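Long-range contacts in toxin protein (Yersinia entomophaga, PDB 6AQK), which probably transfers ADP-ribose from NAD+ to a target in the host cell, acting as the C-terminal toxin domain of an RHS protein: residues 101-106 against 149-154; 130-135 against 195-200; 136-141 against 190-195; 160-165 against 219-224. All blocks are in the same frame, centred on the assembly; numbering follows the deposited sequence.

Contact 1 (101-106 against 149-154)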
# COMPACT_ATOMS: atom_id res chain seq x y z
N GLU A 101 8.53 -12.01 6.29
CA GLU A 101 8.05 -10.71 6.80
C GLU A 101 8.58 -9.60 5.89
O GLU A 101 9.69 -9.68 5.33
CB GLU A 101 8.43 -10.46 8.27
CG GLU A 101 9.91 -10.51 8.52
CD GLU A 101 10.36 -10.32 9.97
OE1 GLU A 101 11.62 -10.20 10.10
OE2 GLU A 101 9.54 -10.27 10.93
N THR A 102 7.76 -8.57 5.76
CA THR A 102 8.13 -7.35 5.03
C THR A 102 7.59 -6.14 5.81
O THR A 102 6.93 -6.28 6.85
CB THR A 102 7.61 -7.32 3.63
OG1 THR A 102 6.17 -7.26 3.64
CG2 THR A 102 8.11 -8.43 2.87
N PHE A 103 8.01 -4.94 5.37
CA PHE A 103 7.81 -3.74 6.06
C PHE A 103 7.45 -2.68 5.09
O PHE A 103 7.93 -2.68 3.95
CB PHE A 103 9.07 -3.28 6.86
CG PHE A 103 9.58 -4.34 7.77
CD1 PHE A 103 10.51 -5.25 7.31
CD2 PHE A 103 9.16 -4.40 9.08
CE1 PHE A 103 10.90 -6.32 8.11
CE2 PHE A 103 9.60 -5.44 9.91
CZ PHE A 103 10.47 -6.40 9.41
N ARG A 104 6.59 -1.80 5.55
CA ARG A 104 6.21 -0.62 4.75
C ARG A 104 6.15 0.64 5.56
O ARG A 104 5.59 0.68 6.63
CB ARG A 104 4.82 -0.87 4.11
CG ARG A 104 4.37 0.31 3.26
CD ARG A 104 3.06 -0.05 2.54
NE ARG A 104 2.50 1.16 1.95
CZ ARG A 104 2.73 1.61 0.72
NH1 ARG A 104 3.46 0.93 -0.15
NH2 ARG A 104 2.20 2.73 0.37
N GLY A 105 6.61 1.76 4.95
CA GLY A 105 6.53 3.06 5.53
C GLY A 105 5.46 3.86 4.84
O GLY A 105 5.32 3.78 3.64
N ASP A 106 4.61 4.50 5.61
CA ASP A 106 3.57 5.42 5.09
C ASP A 106 3.57 6.73 5.91
O ASP A 106 3.85 6.79 7.13
CB ASP A 106 2.14 4.79 5.09
CG ASP A 106 1.81 3.97 3.81
OD1 ASP A 106 2.03 4.49 2.66
OD2 ASP A 106 1.37 2.81 3.96
N LYS A 149 11.93 -5.75 2.26
CA LYS A 149 12.50 -6.79 3.09
C LYS A 149 13.15 -6.24 4.34
O LYS A 149 13.13 -6.90 5.36
CB LYS A 149 13.55 -7.59 2.34
CG LYS A 149 12.93 -8.48 1.31
CD LYS A 149 13.97 -9.06 0.41
CE LYS A 149 13.31 -9.79 -0.75
NZ LYS A 149 14.35 -10.55 -1.50
N ASP A 150 13.78 -5.09 4.20
CA ASP A 150 14.58 -4.55 5.31
C ASP A 150 13.94 -3.27 5.80
O ASP A 150 13.74 -2.35 5.02
CB ASP A 150 15.98 -4.30 4.77
CG ASP A 150 16.96 -3.94 5.86
OD1 ASP A 150 16.57 -3.46 6.94
OD2 ASP A 150 18.14 -4.20 5.66
N PRO A 151 13.59 -3.20 7.10
CA PRO A 151 12.97 -1.93 7.57
C PRO A 151 13.90 -0.70 7.57
O PRO A 151 13.43 0.45 7.68
CB PRO A 151 12.54 -2.25 8.99
CG PRO A 151 13.45 -3.34 9.42
CD PRO A 151 13.77 -4.16 8.20
N LYS A 152 15.21 -0.95 7.40
CA LYS A 152 16.16 0.10 7.34
C LYS A 152 16.22 0.85 6.05
O LYS A 152 16.85 1.89 5.99
CB LYS A 152 17.56 -0.42 7.71
CG LYS A 152 17.61 -0.85 9.15
CD LYS A 152 19.05 -1.20 9.57
CE LYS A 152 19.60 -2.38 8.77
NZ LYS A 152 18.78 -3.64 8.71
N MET A 153 15.62 0.35 4.99
CA MET A 153 15.59 1.15 3.75
C MET A 153 15.13 2.61 3.98
O MET A 153 14.19 2.87 4.76
CB MET A 153 14.65 0.49 2.75
CG MET A 153 15.16 -0.83 2.17
SD MET A 153 16.84 -0.79 1.47
CE MET A 153 16.45 -0.63 -0.31
N GLY A 154 15.75 3.57 3.31
CA GLY A 154 15.56 4.97 3.71
C GLY A 154 14.13 5.46 3.46
O GLY A 154 13.69 6.42 4.06
O HOH W 1 12.31 -9.48 5.34
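Strand 101-106, an outermost strand of the five-stranded mixed sheet, meets the loop after strand 145-148, where a type I beta turn runs from Asp150 to Met153. The contact is a proline-on-aromatic packing. Phe103 CG lies anti to its own carbonyl carbon (chi1 -53°), and the ring reaches toward the loop. Pro151 lies alongside it, with both side chains pointing the same way. Pro151 CD stands over a face of the Phe103 ring, 3.9 Å from its centroid, in a CH-pi contact. The carbon sits off centre, 3.6 Å from Phe103 CD1. Pro151 CB lies nearer the CG end of the ring. Lys149 O comes in at the edge, in the ring plane, 3.6 Å from Phe103 CE1.

A water joins the two backbones. It donates to Glu101 O at 2.6 Å and to Lys149 O at 2.7 Å, two acceptors that could not bond each other. In the loop, Asp150 OD1 closes an Asx turn by accepting from Lys152 N at 2.9 Å. It also takes Lys152 NZ on its syn lone pair at 2.8 Å. On the strand, Arg104 grips Asp106 side-on, with NE going to OD2 and NH2 to OD1.

Phe103 also stacks with the ring of His164, and His164 NE2 bonds Glu101 OE2. The carboxylate could favour a proton on His164 NE2, and perhaps a charged ring. Across the two segments, then, the join rests on carbon over the ring face, carbonyl oxygen at the weakly positive ring edge, and one shared water.

Contact 2 (130-135 against 195-200); sequences TVQKSM and ITSLQY. With PT (platinum (II) ion), chain C.
Strands 131-135 and 195-200 form an antiparallel ladder at one border of the mixed sheet. On its other side strand 195-200 carries a classic beta bulge, Thr196 and Ser197 facing Lys223 of strand 220-226. Gln132 and Gln199 sit in a non-hydrogen-bonded pair. Their side chains run side by side and point the same way, with CG of each anti to its carbonyl carbon. Gln132 CG touches Gln199 CG at 3.9 Å, and the two amide planes are 23° apart. Ser134 and Ser197 share this face.

Val131, Lys133, Leu198 and Tyr200 occupy the other face. Val131 meets Tyr200 through the CB atoms. The Tyr200 ring turns with CG anti to the backbone N (chi1 164°), and its OH bonds the carbonyl of Lys127. Leu198 packs on Trp116 and Phe120 of helix 115-124.

Backbone bonds hold the strands in step. Tyr200 N gives to Val131 O at 2.7 Å, nearly along the C=O axis, while the return bond from Val131 N is weak. Lys133 N gives to Leu198 O at 2.8 Å, and Leu198 N to Lys133 O at 2.9 Å. Beside the bulge the pattern shifts: Met135 N reaches Thr196 O at 2.9 Å from 64° above the carbonyl plane.

Met135 crosses Leu198 obliquely. Its chain bends at both chi2 and chi3, and its CE lies 3.9 Å from Leu198 CD1. The bend leaves the thioether sulfur turned to a bound platinum ion, which one further atom from elsewhere also binds. Met135 SD stands 2.1 Å from PT.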
# COMPACT_ATOMS: atom_id res chain seq x y z
N THR A 130 3.64 4.18 25.58
CA THR A 130 3.18 3.31 24.45
C THR A 130 1.81 2.76 24.78
O THR A 130 1.39 2.70 25.96
CB THR A 130 4.12 2.16 24.25
OG1 THR A 130 4.17 1.43 25.49
CG2 THR A 130 5.50 2.67 23.90
N VAL A 131 1.07 2.41 23.73
CA VAL A 131 -0.28 1.87 23.81
C VAL A 131 -0.32 0.91 22.65
O VAL A 131 0.21 1.24 21.54
CB VAL A 131 -1.38 2.95 23.55
CG1 VAL A 131 -2.77 2.32 23.52
CG2 VAL A 131 -1.34 4.00 24.61
N GLN A 132 -0.84 -0.28 22.91
CA GLN A 132 -1.24 -1.22 21.85
C GLN A 132 -2.76 -1.40 21.87
O GLN A 132 -3.40 -1.26 22.91
CB GLN A 132 -0.69 -2.61 22.07
CG GLN A 132 0.81 -2.76 22.17
CD GLN A 132 1.20 -4.24 22.32
OE1 GLN A 132 0.38 -5.15 22.08
NE2 GLN A 132 2.44 -4.48 22.75
N LYS A 133 -3.32 -1.74 20.72
CA LYS A 133 -4.69 -2.09 20.60
C LYS A 133 -4.73 -3.32 19.72
O LYS A 133 -4.28 -3.29 18.58
CB LYS A 133 -5.49 -0.94 20.02
CG LYS A 133 -6.94 -1.28 19.78
CD LYS A 133 -7.70 -0.18 19.07
CE LYS A 133 -9.17 -0.55 19.00
NZ LYS A 133 -9.97 0.59 18.46
N SER A 134 -5.20 -4.42 20.28
CA SER A 134 -5.36 -5.62 19.56
C SER A 134 -6.50 -5.54 18.59
O SER A 134 -7.53 -4.96 18.90
CB SER A 134 -5.61 -6.75 20.55
OG SER A 134 -5.62 -7.95 19.84
N MET A 135 -6.36 -6.16 17.41
CA MET A 135 -7.42 -6.12 16.37
C MET A 135 -7.63 -7.47 15.74
O MET A 135 -6.78 -8.36 15.81
CB MET A 135 -7.02 -5.13 15.25
CG MET A 135 -6.63 -3.74 15.76
SD MET A 135 -7.96 -2.55 15.86
CE MET A 135 -7.85 -2.16 14.06
N ILE A 195 -5.48 -7.30 10.04
CA ILE A 195 -4.84 -6.37 10.96
C ILE A 195 -4.93 -7.05 12.32
O ILE A 195 -6.05 -7.37 12.80
CB ILE A 195 -5.53 -5.02 11.05
CG1 ILE A 195 -5.75 -4.40 9.64
CG2 ILE A 195 -4.72 -4.06 11.96
CD1 ILE A 195 -4.51 -4.31 8.80
N THR A 196 -3.77 -7.25 12.96
CA THR A 196 -3.78 -7.84 14.28
C THR A 196 -3.47 -6.91 15.42
O THR A 196 -3.84 -7.22 16.57
CB THR A 196 -2.87 -9.05 14.36
OG1 THR A 196 -1.52 -8.64 14.17
CG2 THR A 196 -3.21 -10.01 13.21
N SER A 197 -2.81 -5.79 15.18
CA SER A 197 -2.39 -4.92 16.29
C SER A 197 -2.07 -3.53 15.79
O SER A 197 -1.44 -3.39 14.69
CB SER A 197 -1.10 -5.47 16.91
OG SER A 197 -0.89 -4.70 18.06
N LEU A 198 -2.43 -2.50 16.56
CA LEU A 198 -1.95 -1.13 16.32
C LEU A 198 -1.16 -0.76 17.53
O LEU A 198 -1.60 -1.07 18.66
CB LEU A 198 -3.06 -0.15 16.17
CG LEU A 198 -4.10 -0.57 15.17
CD1 LEU A 198 -5.22 0.45 15.26
CD2 LEU A 198 -3.47 -0.72 13.78
N GLN A 199 0.02 -0.19 17.30
CA GLN A 199 0.88 0.33 18.41
C GLN A 199 1.22 1.79 18.24
O GLN A 199 1.55 2.26 17.13
CB GLN A 199 2.21 -0.35 18.50
CG GLN A 199 2.17 -1.85 18.60
CD GLN A 199 3.58 -2.48 18.67
OE1 GLN A 199 3.72 -3.59 18.27
NE2 GLN A 199 4.64 -1.73 19.21
N TYR A 200 1.25 2.50 19.36
CA TYR A 200 1.67 3.88 19.39
C TYR A 200 3.01 3.97 20.12
O TYR A 200 3.23 3.35 21.17
CB TYR A 200 0.63 4.77 20.11
CG TYR A 200 1.18 6.10 20.52
CD1 TYR A 200 1.50 7.08 19.56
CD2 TYR A 200 1.44 6.39 21.86
CE1 TYR A 200 2.01 8.34 19.93
CE2 TYR A 200 1.96 7.63 22.24
CZ TYR A 200 2.23 8.59 21.30
OH TYR A 200 2.75 9.78 21.69
PT PT C . -9.93 -2.89 15.32

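Contact 3 (136-141 against 190-195)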
# COMPACT_ATOMS: atom_id res chain seq x y z
N ASP A 136 -8.69 -7.61 14.96
CA ASP A 136 -8.82 -8.78 14.18
C ASP A 136 -9.52 -8.50 12.88
O ASP A 136 -10.44 -9.22 12.48
CB ASP A 136 -9.59 -9.82 14.99
CG ASP A 136 -9.30 -11.18 14.54
OD1 ASP A 136 -8.16 -11.62 14.81
OD2 ASP A 136 -10.14 -11.78 13.86
N LEU A 137 -9.02 -7.51 12.15
CA LEU A 137 -9.82 -6.92 11.11
C LEU A 137 -9.25 -7.40 9.76
O LEU A 137 -8.05 -7.22 9.47
CB LEU A 137 -9.80 -5.39 11.29
CG LEU A 137 -10.48 -4.55 10.22
CD1 LEU A 137 -11.96 -4.78 10.27
CD2 LEU A 137 -10.14 -3.06 10.30
N GLU A 138 -10.11 -8.00 8.93
CA GLU A 138 -9.72 -8.39 7.60
C GLU A 138 -10.09 -7.27 6.62
O GLU A 138 -11.21 -6.73 6.65
CB GLU A 138 -10.32 -9.73 7.19
CG GLU A 138 -9.99 -10.12 5.75
CD GLU A 138 -10.35 -11.54 5.38
OE1 GLU A 138 -10.20 -12.44 6.24
OE2 GLU A 138 -10.74 -11.76 4.20
N ILE A 139 -9.13 -6.91 5.77
CA ILE A 139 -9.36 -5.89 4.77
C ILE A 139 -8.83 -6.38 3.41
O ILE A 139 -7.94 -7.25 3.33
CB ILE A 139 -8.72 -4.52 5.15
CG1 ILE A 139 -7.23 -4.55 5.17
CG2 ILE A 139 -9.19 -3.98 6.51
CD1 ILE A 139 -6.63 -3.16 5.01
N LYS A 140 -9.39 -5.83 2.34
CA LYS A 140 -8.87 -5.98 1.00
C LYS A 140 -8.13 -4.68 0.67
O LYS A 140 -8.69 -3.64 0.75
CB LYS A 140 -10.00 -6.15 -0.03
CG LYS A 140 -10.78 -7.44 0.00
CD LYS A 140 -11.81 -7.44 -1.16
CE LYS A 140 -12.72 -8.68 -1.11
NZ LYS A 140 -11.97 -9.94 -0.77
N SER A 141 -6.88 -4.77 0.26
CA SER A 141 -6.04 -3.60 0.23
C SER A 141 -6.51 -2.79 -0.98
O SER A 141 -6.82 -3.36 -2.05
CB SER A 141 -4.59 -4.01 0.08
OG SER A 141 -3.83 -2.86 -0.18
N TYR A 190 -6.47 -5.44 -3.99
CA TYR A 190 -7.41 -6.31 -3.23
C TYR A 190 -6.76 -7.43 -2.45
O TYR A 190 -7.45 -8.28 -1.89
CB TYR A 190 -8.60 -6.84 -4.04
CG TYR A 190 -9.18 -5.83 -5.02
CD1 TYR A 190 -9.59 -4.57 -4.61
CD2 TYR A 190 -9.39 -6.18 -6.36
CE1 TYR A 190 -10.12 -3.64 -5.50
CE2 TYR A 190 -9.92 -5.24 -7.27
CZ TYR A 190 -10.31 -4.00 -6.84
OH TYR A 190 -10.86 -3.08 -7.71
N ASN A 191 -5.43 -7.40 -2.29
CA ASN A 191 -4.74 -8.34 -1.43
C ASN A 191 -5.43 -8.38 -0.07
O ASN A 191 -5.74 -7.33 0.51
CB ASN A 191 -3.30 -7.89 -1.28
CG ASN A 191 -2.49 -8.79 -0.39
OD1 ASN A 191 -2.38 -9.96 -0.68
ND2 ASN A 191 -1.93 -8.23 0.70
N ARG A 192 -5.63 -9.59 0.44
CA ARG A 192 -6.24 -9.79 1.73
C ARG A 192 -5.23 -9.75 2.83
O ARG A 192 -4.22 -10.45 2.79
CB ARG A 192 -6.99 -11.16 1.76
CG ARG A 192 -8.25 -11.12 0.89
CD ARG A 192 -9.10 -12.39 0.86
NE ARG A 192 -8.35 -13.56 1.27
CZ ARG A 192 -8.53 -14.27 2.40
NH1 ARG A 192 -7.75 -15.31 2.62
NH2 ARG A 192 -9.48 -13.98 3.30
N MET A 193 -5.53 -8.97 3.84
CA MET A 193 -4.71 -8.89 5.05
C MET A 193 -5.59 -8.87 6.30
O MET A 193 -6.75 -8.46 6.28
CB MET A 193 -3.79 -7.69 5.01
CG MET A 193 -4.43 -6.33 5.06
SD MET A 193 -3.23 -4.94 5.15
CE MET A 193 -2.38 -5.18 3.62
N LYS A 194 -5.00 -9.30 7.40
CA LYS A 194 -5.66 -9.31 8.70
C LYS A 194 -4.87 -8.40 9.62
O LYS A 194 -3.71 -8.69 9.82
CB LYS A 194 -5.69 -10.74 9.22
CG LYS A 194 -6.35 -10.90 10.57
CD LYS A 194 -6.08 -12.35 10.95
CE LYS A 194 -6.41 -12.70 12.39
NZ LYS A 194 -7.87 -12.95 12.48
N ILE A 195 -5.48 -7.30 10.04
CA ILE A 195 -4.84 -6.37 10.96
C ILE A 195 -4.93 -7.05 12.32
O ILE A 195 -6.05 -7.37 12.80
CB ILE A 195 -5.53 -5.02 11.05
CG1 ILE A 195 -5.75 -4.40 9.64
CG2 ILE A 195 -4.72 -4.06 11.96
CD1 ILE A 195 -4.51 -4.31 8.80
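Ile139 and Met193 share one unusual torsion: Ile139 CG1 and Met193 CG each sit in the crowded position between backbone N and carbonyl carbon (chi1 67° in both). The two chains therefore run side by side in a hydrogen-bonded pair. Ile139 CG1 meets Met193 CG at 3.3 Å, tighter than ordinary carbon packing, and Ile139 CD1 lies 3.8 Å from Met193 SD.

Other torsions join the charged tips on the opposite face. Lys194 is extended until chi4 turns its end toward Asp136, and NZ reaches Asp136 OD1 at 2.7 Å from above the carboxylate plane. A weak bond to Asp136 OD2 completes this salt bridge. Arg192 is kinked at chi3 (-20°), and its NH2 meets Glu138 OE2 at 2.7 Å. The Glu138 carboxylate and the guanidinium are turned 68° apart, consistent with a one-nitrogen bridge.

The ladder itself is antiparallel. Leu137 and Ile195 exchange two backbone bonds, the shorter from Ile195 N to Leu137 O at 2.6 Å. Beyond the strands, Ser141 N gives to Asn191 O at 2.8 Å and Tyr190 N to Ser141 O at 2.9 Å.

Strand 131-140 is the outermost strand here. Strand 220-226 flanks strand 192-200 on its other side; Lys194 pairs by backbone bonds with Arg225, and Arg192 with Leu227 just beyond that strand. Helix 115-124 packs Trp116 on Leu137 and Ile195, and Met193 reaches Trp163 and Phe165 of strand 161-167.

Contact 4 (160-165 against 219-224)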
# COMPACT_ATOMS: atom_id res chain seq x y z
N THR A 160 6.23 8.13 9.31
CA THR A 160 5.51 8.20 10.56
C THR A 160 4.87 6.86 10.94
O THR A 160 4.77 6.51 12.15
CB THR A 160 4.50 9.38 10.55
OG1 THR A 160 5.21 10.58 10.25
CG2 THR A 160 3.78 9.54 11.89
N ILE A 161 4.37 6.14 9.95
CA ILE A 161 3.66 4.88 10.17
C ILE A 161 4.49 3.78 9.51
O ILE A 161 4.97 3.91 8.38
CB ILE A 161 2.25 4.93 9.54
CG1 ILE A 161 1.47 6.07 10.20
CG2 ILE A 161 1.51 3.59 9.67
CD1 ILE A 161 0.24 6.52 9.48
N MET A 162 4.67 2.68 10.22
CA MET A 162 5.31 1.52 9.63
C MET A 162 4.39 0.32 9.78
O MET A 162 3.87 0.04 10.86
CB MET A 162 6.66 1.18 10.26
CG MET A 162 7.41 0.09 9.51
SD MET A 162 8.90 -0.58 10.36
CE MET A 162 8.06 -1.72 11.41
N TRP A 163 4.20 -0.42 8.71
CA TRP A 163 3.57 -1.71 8.79
C TRP A 163 4.61 -2.82 8.94
O TRP A 163 5.65 -2.80 8.32
CB TRP A 163 2.82 -2.01 7.49
CG TRP A 163 1.87 -0.99 6.95
CD1 TRP A 163 2.17 0.21 6.37
CD2 TRP A 163 0.40 -1.14 6.81
NE1 TRP A 163 1.02 0.82 5.90
CE2 TRP A 163 -0.07 0.02 6.14
CE3 TRP A 163 -0.53 -2.11 7.19
CZ2 TRP A 163 -1.40 0.20 5.82
CZ3 TRP A 163 -1.85 -1.94 6.84
CH2 TRP A 163 -2.28 -0.76 6.20
N HIS A 164 4.27 -3.81 9.75
CA HIS A 164 5.09 -4.99 9.90
C HIS A 164 4.21 -6.15 9.51
O HIS A 164 3.27 -6.50 10.23
CB HIS A 164 5.56 -5.14 11.34
CG HIS A 164 6.42 -6.33 11.57
ND1 HIS A 164 6.80 -6.74 12.82
CD2 HIS A 164 6.95 -7.22 10.69
CE1 HIS A 164 7.56 -7.81 12.71
NE2 HIS A 164 7.67 -8.12 11.43
N PHE A 165 4.53 -6.70 8.35
CA PHE A 165 3.78 -7.78 7.72
C PHE A 165 4.39 -9.13 8.03
O PHE A 165 5.58 -9.36 7.84
CB PHE A 165 3.76 -7.58 6.25
CG PHE A 165 2.91 -6.39 5.84
CD1 PHE A 165 1.55 -6.34 6.13
CD2 PHE A 165 3.47 -5.35 5.14
CE1 PHE A 165 0.79 -5.24 5.80
CE2 PHE A 165 2.72 -4.25 4.85
CZ PHE A 165 1.41 -4.21 5.12
N ARG A 219 5.82 6.81 14.69
CA ARG A 219 4.89 6.97 15.82
C ARG A 219 3.86 5.85 15.89
O ARG A 219 3.24 5.65 16.93
CB ARG A 219 4.22 8.38 15.78
CG ARG A 219 5.22 9.55 15.64
CD ARG A 219 5.87 9.92 16.99
NE ARG A 219 6.75 8.93 17.62
CZ ARG A 219 8.04 8.73 17.31
NH1 ARG A 219 8.73 7.78 17.93
NH2 ARG A 219 8.66 9.41 16.34
N TYR A 220 3.59 5.17 14.77
CA TYR A 220 2.55 4.14 14.71
C TYR A 220 3.06 2.91 13.95
O TYR A 220 3.71 3.03 12.91
CB TYR A 220 1.28 4.63 13.99
CG TYR A 220 0.71 5.76 14.75
CD1 TYR A 220 -0.04 5.52 15.88
CD2 TYR A 220 1.04 7.07 14.44
CE1 TYR A 220 -0.51 6.55 16.67
CE2 TYR A 220 0.59 8.15 15.23
CZ TYR A 220 -0.18 7.85 16.35
OH TYR A 220 -0.67 8.83 17.21
N ILE A 221 2.79 1.74 14.53
CA ILE A 221 3.05 0.45 13.93
C ILE A 221 1.76 -0.30 13.69
O ILE A 221 0.93 -0.48 14.60
CB ILE A 221 3.98 -0.43 14.79
CG1 ILE A 221 5.24 0.37 15.26
CG2 ILE A 221 4.35 -1.71 14.01
CD1 ILE A 221 6.22 0.85 14.17
N ILE A 222 1.59 -0.71 12.45
CA ILE A 222 0.48 -1.59 12.10
C ILE A 222 1.06 -2.98 11.89
O ILE A 222 1.80 -3.20 11.00
CB ILE A 222 -0.27 -1.13 10.86
CG1 ILE A 222 -0.69 0.35 10.98
CG2 ILE A 222 -1.43 -2.06 10.62
CD1 ILE A 222 -1.20 0.89 9.65
N LYS A 223 0.66 -3.95 12.72
CA LYS A 223 0.98 -5.35 12.51
C LYS A 223 -0.19 -6.02 11.78
O LYS A 223 -1.34 -5.91 12.20
CB LYS A 223 1.17 -6.06 13.85
CG LYS A 223 2.34 -5.45 14.61
CD LYS A 223 2.82 -6.28 15.80
CE LYS A 223 3.53 -7.56 15.39
NZ LYS A 223 3.70 -8.38 16.65
N ALA A 224 0.14 -6.75 10.73
CA ALA A 224 -0.82 -7.42 9.90
C ALA A 224 -0.25 -8.67 9.28
O ALA A 224 0.96 -8.82 9.12
CB ALA A 224 -1.28 -6.48 8.79
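Ile222 carries the packing between strands 161-165 and 220-224, the parallel pair of inner strands in the mixed sheet. Its CB lies 3.8 Å from Trp163 CE3. CG2, anti to the backbone N, closes to 3.5 Å from the same Trp163 CE3. CG1 passes 4.1 Å from Ile161 CG2. At the tip, CD1 stands over the face of the Trp163 six-membered ring, 3.7 Å from its centroid and 5° off the normal, in a CH-pi contact. The same CD1 also touches Ile161 CG2 at 3.8 Å. Further along this face, Ala224 CB meets Phe165 CE1 at 3.8 Å.

The other face carries Met162, His164, Ile221 and Lys223. Met162 and Ile221 lie alongside each other there. His164 ND1 bonds the hydroxyl of Tyr207.

The backbone ladder starts with a shared acceptor. Thr160 O takes Arg219 N at 2.8 Å and Tyr220 N at 3.2 Å. Then Met162 and His164 on one strand bond in turn with Tyr220, Ile222 and Ala224 on the other.

Trp163 NE1 bonds Asp106 OD2 on the neighbouring strand. The indole is thus held by a hydrogen bond at NE1 while Ile222 CD1 sits over the face of its six-membered ring. Bonding at NE1 and packing on the ring together would limit its rotation, and the surrounding contact is buried and largely apolar.

How the contacts relate
All four contacts reach one mixed sheet, with strands in the order 101-106, 161-167, 220-226, 192-200 and 131-140. Contact 4 is its one parallel pair, made by two inner strands. Contacts 2 and 3 are successive halves of one antiparallel ladder at one border, sharing Ile195, with centres about 15 Å apart. Contact 1 packs a loop on the strand at the other border. Contact 4 touches all three others, and its centre is about 9 Å from that of contact 2 and about 10 Å from that of contact 1. Contacts 1 and 3 do not touch. Along the chain, contact 1 closes before contact 4 opens. Contacts 2 and 3 each cross contacts 1 and 4, so segments far apart in sequence are interleaved on and around one sheet.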